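PDB 6KUA: cysteine hydrolase from Staphylococcus aureus, which probably hydrolyses nicotinamide to nicotinic acid and ammonia, as a zinc-containing nicotinamidase of the isochorismatase family. Local coordinates for residues Tyr107-Arg120 and Ile136-Tyr150. Numbering follows the deposited sequence.
Sequences YDSFFGTPLDSLLR and ICVLHTAISAYNLGY
With its CG anti to the backbone N (chi1 173°), Asp108 swings its carboxylate onto the middle of helix 137-147, while Thr141, OG1 beside its own backbone N (chi1 -63°), turns its hydroxyl to Ser109. OD2 of Asp108 lies 2.4 Å from Ser144 OG, a hydrogen bond of doubtful modelled length, and accepts from a water that also donates to His140 O; OD1 takes the N-H of Phe110 in an Asx turn. Thr141 OG1 receives Ser109 N at 3.0 Å and Ser109 OG at 2.8 Å, and gives its own proton to Cys137 O. Within the parallel-sheet alpha/beta fold of the isochorismatase family, the loop after strand 99-104 runs along helix 137-147 into helix 115-121. Toward the zinc end, Ile136 CG2 sits over one face of the Tyr107 ring, which makes an offset edge-to-face contact, its edge toward the His140 face, planes at 87°; Tyr107 OH bonds Ser177 O of the second subunit. Phe110 CD2 meets Leu148 CD1 at 3.6 Å, and Leu115 CD2 lies over the Phe110 ring centre. Tyr150 OH donates to Asp116 OD1 at 2.6 Å, the oxygen that Arg120 NE salt-bridges; the Arg120 guanidinium also salt-bridges Asp116 of the fourth subunit.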
loop_
_atom_site.group_PDB
_atom_site.type_symbol
_atom_site.label_atom_id
_atom_site.label_comp_id
_atom_site.label_asym_id
_atom_site.label_seq_id
_atom_site.Cartn_x
_atom_site.Cartn_y
_atom_site.Cartn_z
ATOM N N TYR A 107 11.859 -8.566 3.161
ATOM C CA TYR A 107 11.623 -9.948 2.743
ATOM C C TYR A 107 10.530 -10.024 1.679
ATOM O O TYR A 107 10.653 -10.779 0.707
ATOM C CB TYR A 107 11.222 -10.814 3.938
ATOM C CG TYR A 107 12.108 -10.708 5.172
ATOM C CD1 TYR A 107 13.455 -11.034 5.123
ATOM C CD2 TYR A 107 11.572 -10.311 6.393
ATOM C CE1 TYR A 107 14.259 -10.941 6.263
ATOM C CE2 TYR A 107 12.351 -10.224 7.535
ATOM C CZ TYR A 107 13.690 -10.546 7.465
ATOM O OH TYR A 107 14.457 -10.452 8.603
ATOM N N ASP A 108 9.442 -9.265 1.867
ATOM C CA ASP A 108 8.272 -9.318 0.994
ATOM C C ASP A 108 8.597 -8.680 -0.353
ATOM O O ASP A 108 8.889 -7.486 -0.428
ATOM C CB ASP A 108 7.108 -8.598 1.680
ATOM C CG ASP A 108 5.863 -8.439 0.796
ATOM O OD1 ASP A 108 5.801 -8.937 -0.360
ATOM O OD2 ASP A 108 4.911 -7.793 1.293
ATOM N N SER A 109 8.486 -9.471 -1.419
ATOM C CA SER A 109 8.829 -9.019 -2.765
ATOM C C SER A 109 7.932 -7.889 -3.266
ATOM O O SER A 109 8.304 -7.200 -4.225
ATOM C CB SER A 109 8.742 -10.201 -3.731
ATOM O OG SER A 109 9.716 -11.200 -3.429
ATOM N N PHE A 110 6.759 -7.693 -2.658
ATOM C CA PHE A 110 5.845 -6.636 -3.073
ATOM C C PHE A 110 6.053 -5.324 -2.317
ATOM O O PHE A 110 5.538 -4.290 -2.754
ATOM C CB PHE A 110 4.391 -7.075 -2.882
ATOM C CG PHE A 110 3.963 -8.203 -3.786
ATOM C CD1 PHE A 110 4.261 -9.524 -3.470
ATOM C CD2 PHE A 110 3.253 -7.940 -4.952
ATOM C CE1 PHE A 110 3.843 -10.576 -4.305
ATOM C CE2 PHE A 110 2.839 -8.985 -5.800
ATOM C CZ PHE A 110 3.137 -10.299 -5.473
ATOM N N PHE A 111 6.775 -5.339 -1.197
ATOM C CA PHE A 111 6.878 -4.139 -0.374
ATOM C C PHE A 111 7.828 -3.131 -1.000
ATOM O O PHE A 111 8.980 -3.452 -1.297
ATOM C CB PHE A 111 7.335 -4.484 1.038
ATOM C CG PHE A 111 7.311 -3.302 1.953
ATOM C CD1 PHE A 111 6.115 -2.855 2.487
ATOM C CD2 PHE A 111 8.473 -2.593 2.221
ATOM C CE1 PHE A 111 6.082 -1.743 3.310
ATOM C CE2 PHE A 111 8.442 -1.473 3.045
ATOM C CZ PHE A 111 7.256 -1.055 3.584
ATOM N N GLY A 112 7.341 -1.913 -1.214
ATOM C CA GLY A 112 8.161 -0.861 -1.789
ATOM C C GLY A 112 8.669 -1.126 -3.194
ATOM O O GLY A 112 9.625 -0.481 -3.628
ATOM N N THR A 113 8.057 -2.054 -3.923
ATOM C CA THR A 113 8.451 -2.381 -5.284
ATOM C C THR A 113 7.281 -2.165 -6.236
ATOM O O THR A 113 6.134 -2.024 -5.803
ATOM C CB THR A 113 8.928 -3.837 -5.401
ATOM O OG1 THR A 113 7.774 -4.691 -5.358
ATOM C CG2 THR A 113 9.940 -4.194 -4.269
ATOM N N PRO A 114 7.538 -2.104 -7.538
ATOM C CA PRO A 114 6.436 -1.999 -8.499
ATOM C C PRO A 114 5.886 -3.355 -8.949
ATOM O O PRO A 114 5.224 -3.435 -9.990
ATOM C CB PRO A 114 7.079 -1.256 -9.669
ATOM C CG PRO A 114 8.516 -1.711 -9.632
ATOM C CD PRO A 114 8.855 -1.913 -8.180
ATOM N N LEU A 115 6.149 -4.420 -8.189
ATOM C CA LEU A 115 5.805 -5.765 -8.657
ATOM C C LEU A 115 4.315 -5.891 -8.961
ATOM O O LEU A 115 3.930 -6.362 -10.034
ATOM C CB LEU A 115 6.234 -6.810 -7.631
ATOM C CG LEU A 115 5.881 -8.253 -8.020
ATOM C CD1 LEU A 115 6.591 -8.650 -9.327
ATOM C CD2 LEU A 115 6.241 -9.213 -6.873
ATOM N N ASP A 116 3.457 -5.470 -8.033
ATOM C CA ASP A 116 2.018 -5.616 -8.249
ATOM C C ASP A 116 1.583 -4.875 -9.510
ATOM O O ASP A 116 0.842 -5.420 -10.345
ATOM C CB ASP A 116 1.257 -5.117 -7.016
ATOM C CG ASP A 116 -0.259 -5.172 -7.179
ATOM O OD1 ASP A 116 -0.776 -6.156 -7.762
ATOM O OD2 ASP A 116 -0.942 -4.229 -6.693
ATOM N N SER A 117 2.055 -3.636 -9.679
ATOM C CA SER A 117 1.643 -2.870 -10.852
ATOM C C SER A 117 2.175 -3.488 -12.143
ATOM O O SER A 117 1.485 -3.457 -13.168
ATOM C CB SER A 117 2.102 -1.418 -10.729
ATOM O OG SER A 117 3.470 -1.339 -11.059
ATOM N N LEU A 118 3.383 -4.060 -12.104
ATOM C CA LEU A 118 3.922 -4.753 -13.269
ATOM C C LEU A 118 3.082 -5.966 -13.644
ATOM O O LEU A 118 2.831 -6.209 -14.829
ATOM C CB LEU A 118 5.358 -5.184 -13.002
ATOM C CG LEU A 118 6.396 -4.056 -13.016
ATOM C CD1 LEU A 118 7.725 -4.562 -12.440
ATOM C CD2 LEU A 118 6.591 -3.507 -14.433
ATOM N N LEU A 119 2.674 -6.761 -12.650
ATOM C CA LEU A 119 1.809 -7.909 -12.905
ATOM C C LEU A 119 0.457 -7.476 -13.469
ATOM O O LEU A 119 -0.053 -8.085 -14.422
ATOM C CB LEU A 119 1.613 -8.703 -11.614
ATOM C CG LEU A 119 2.860 -9.294 -10.961
ATOM C CD1 LEU A 119 2.580 -9.727 -9.498
ATOM C CD2 LEU A 119 3.367 -10.458 -11.791
ATOM N N ARG A 120 -0.143 -6.431 -12.885
ATOM C CA ARG A 120 -1.451 -5.960 -13.344
ATOM C C ARG A 120 -1.392 -5.430 -14.776
ATOM O O ARG A 120 -2.311 -5.682 -15.564
ATOM C CB ARG A 120 -1.983 -4.878 -12.417
ATOM C CG ARG A 120 -2.398 -5.356 -11.029
ATOM C CD ARG A 120 -3.047 -4.206 -10.235
ATOM N NE ARG A 120 -3.132 -4.510 -8.804
ATOM C CZ ARG A 120 -4.039 -3.995 -7.979
ATOM N NH1 ARG A 120 -4.953 -3.146 -8.430
ATOM N NH2 ARG A 120 -4.045 -4.350 -6.703
ATOM N N ILE A 136 10.395 -17.407 5.217
ATOM C CA ILE A 136 10.723 -15.984 5.353
ATOM C C ILE A 136 10.315 -15.239 4.078
ATOM O O ILE A 136 9.169 -14.801 3.954
ATOM C CB ILE A 136 12.213 -15.776 5.702
ATOM C CG1 ILE A 136 12.613 -16.746 6.824
ATOM C CG2 ILE A 136 12.478 -14.332 6.146
ATOM C CD1 ILE A 136 14.020 -16.628 7.309
ATOM N N CYS A 137 11.242 -15.072 3.120
ATOM C CA CYS A 137 10.949 -14.256 1.938
ATOM C C CYS A 137 9.821 -14.840 1.096
ATOM O O CYS A 137 8.975 -14.098 0.581
ATOM C CB CYS A 137 12.207 -14.091 1.088
ATOM S SG CYS A 137 13.419 -13.074 1.933
ATOM N N VAL A 138 9.815 -16.158 0.912
ATOM C CA VAL A 138 8.722 -16.800 0.191
ATOM C C VAL A 138 7.399 -16.569 0.917
ATOM O O VAL A 138 6.390 -16.176 0.312
ATOM C CB VAL A 138 9.025 -18.296 0.025
ATOM C CG1 VAL A 138 7.841 -19.007 -0.580
ATOM C CG2 VAL A 138 10.316 -18.484 -0.807
ATOM N N LEU A 139 7.389 -16.809 2.233
ATOM C CA LEU A 139 6.170 -16.653 3.027
ATOM C C LEU A 139 5.650 -15.220 2.964
ATOM O O LEU A 139 4.465 -14.987 2.701
ATOM C CB LEU A 139 6.445 -17.055 4.487
ATOM C CG LEU A 139 5.392 -16.607 5.515
ATOM C CD1 LEU A 139 4.158 -17.473 5.405
ATOM C CD2 LEU A 139 5.931 -16.630 6.969
ATOM N N HIS A 140 6.530 -14.245 3.221
ATOM C CA HIS A 140 6.113 -12.846 3.184
ATOM C C HIS A 140 5.618 -12.457 1.795
ATOM O O HIS A 140 4.633 -11.719 1.663
ATOM C CB HIS A 140 7.263 -11.935 3.619
ATOM C CG HIS A 140 7.594 -12.021 5.083
ATOM N ND1 HIS A 140 8.019 -10.930 5.810
ATOM C CD2 HIS A 140 7.588 -13.068 5.948
ATOM C CE1 HIS A 140 8.259 -11.296 7.059
ATOM N NE2 HIS A 140 8.000 -12.584 7.173
ATOM N N THR A 141 6.314 -12.912 0.751
ATOM C CA THR A 141 5.852 -12.660 -0.609
ATOM C C THR A 141 4.498 -13.314 -0.850
ATOM O O THR A 141 3.599 -12.686 -1.414
ATOM C CB THR A 141 6.892 -13.169 -1.613
ATOM O OG1 THR A 141 8.110 -12.436 -1.439
ATOM C CG2 THR A 141 6.400 -13.013 -3.067
ATOM N N ALA A 142 4.325 -14.567 -0.397
ATOM C CA ALA A 142 3.059 -15.275 -0.612
ATOM C C ALA A 142 1.894 -14.577 0.084
ATOM O O ALA A 142 0.788 -14.504 -0.465
ATOM C CB ALA A 142 3.174 -16.724 -0.125
ATOM N N ILE A 143 2.129 -14.039 1.285
ATOM C CA ILE A 143 1.069 -13.365 2.034
ATOM C C ILE A 143 0.611 -12.102 1.315
ATOM O O ILE A 143 -0.592 -11.836 1.212
ATOM C CB ILE A 143 1.540 -13.050 3.466
ATOM C CG1 ILE A 143 1.651 -14.345 4.265
ATOM C CG2 ILE A 143 0.569 -12.061 4.132
ATOM C CD1 ILE A 143 2.483 -14.214 5.489
ATOM N N SER A 144 1.552 -11.316 0.785
ATOM C CA SER A 144 1.162 -10.142 0.012
ATOM C C SER A 144 0.440 -10.528 -1.277
ATOM O O SER A 144 -0.523 -9.862 -1.669
ATOM C CB SER A 144 2.384 -9.286 -0.309
ATOM O OG SER A 144 2.609 -8.390 0.765
ATOM N N ALA A 145 0.931 -11.559 -1.976
ATOM C CA ALA A 145 0.231 -12.047 -3.156
ATOM C C ALA A 145 -1.196 -12.420 -2.798
ATOM O O ALA A 145 -2.141 -12.082 -3.525
ATOM C CB ALA A 145 0.966 -13.251 -3.769
ATOM N N TYR A 146 -1.362 -13.082 -1.650
ATOM C CA TYR A 146 -2.678 -13.479 -1.186
ATOM C C TYR A 146 -3.561 -12.264 -0.945
ATOM O O TYR A 146 -4.654 -12.161 -1.516
ATOM C CB TYR A 146 -2.537 -14.338 0.075
ATOM C CG TYR A 146 -3.825 -14.547 0.806
ATOM C CD1 TYR A 146 -4.746 -15.518 0.389
ATOM C CD2 TYR A 146 -4.143 -13.772 1.912
ATOM C CE1 TYR A 146 -5.950 -15.703 1.069
ATOM C CE2 TYR A 146 -5.340 -13.951 2.585
ATOM C CZ TYR A 146 -6.232 -14.912 2.166
ATOM O OH TYR A 146 -7.409 -15.064 2.869
ATOM N N ASN A 147 -3.091 -11.309 -0.136
ATOM C CA ASN A 147 -3.892 -10.111 0.135
ATOM C C ASN A 147 -4.242 -9.366 -1.144
ATOM O O ASN A 147 -5.341 -8.823 -1.269
ATOM C CB ASN A 147 -3.156 -9.167 1.089
ATOM C CG ASN A 147 -3.038 -9.730 2.500
ATOM O OD1 ASN A 147 -3.727 -10.684 2.852
ATOM N ND2 ASN A 147 -2.162 -9.142 3.307
ATOM N N LEU A 148 -3.320 -9.313 -2.101
ATOM C CA LEU A 148 -3.585 -8.595 -3.335
ATOM C C LEU A 148 -4.485 -9.390 -4.295
ATOM O O LEU A 148 -4.782 -8.915 -5.391
ATOM C CB LEU A 148 -2.253 -8.214 -3.991
ATOM C CG LEU A 148 -1.424 -7.176 -3.203
ATOM C CD1 LEU A 148 0.024 -7.218 -3.606
ATOM C CD2 LEU A 148 -1.977 -5.753 -3.375
ATOM N N GLY A 149 -4.933 -10.574 -3.905
ATOM C CA GLY A 149 -5.923 -11.286 -4.692
ATOM C C GLY A 149 -5.371 -12.121 -5.824
ATOM O O GLY A 149 -6.113 -12.446 -6.743
ATOM N N TYR A 150 -4.083 -12.458 -5.799
ATOM C CA TYR A 150 -3.512 -13.369 -6.777
ATOM C C TYR A 150 -3.803 -14.807 -6.402
ATOM O O TYR A 150 -3.808 -15.163 -5.219
ATOM C CB TYR A 150 -1.998 -13.182 -6.870
ATOM C CG TYR A 150 -1.628 -11.893 -7.500
ATOM C CD1 TYR A 150 -1.590 -11.768 -8.879
ATOM C CD2 TYR A 150 -1.346 -10.777 -6.723
ATOM C CE1 TYR A 150 -1.281 -10.581 -9.471
ATOM C CE2 TYR A 150 -1.013 -9.572 -7.304
ATOM C CZ TYR A 150 -0.973 -9.480 -8.679
ATOM O OH TYR A 150 -0.654 -8.287 -9.271
HETATM O O HOH W 1 8.798 -8.349 4.668
HETATM O O HOH W 2 4.236 -9.240 3.572
#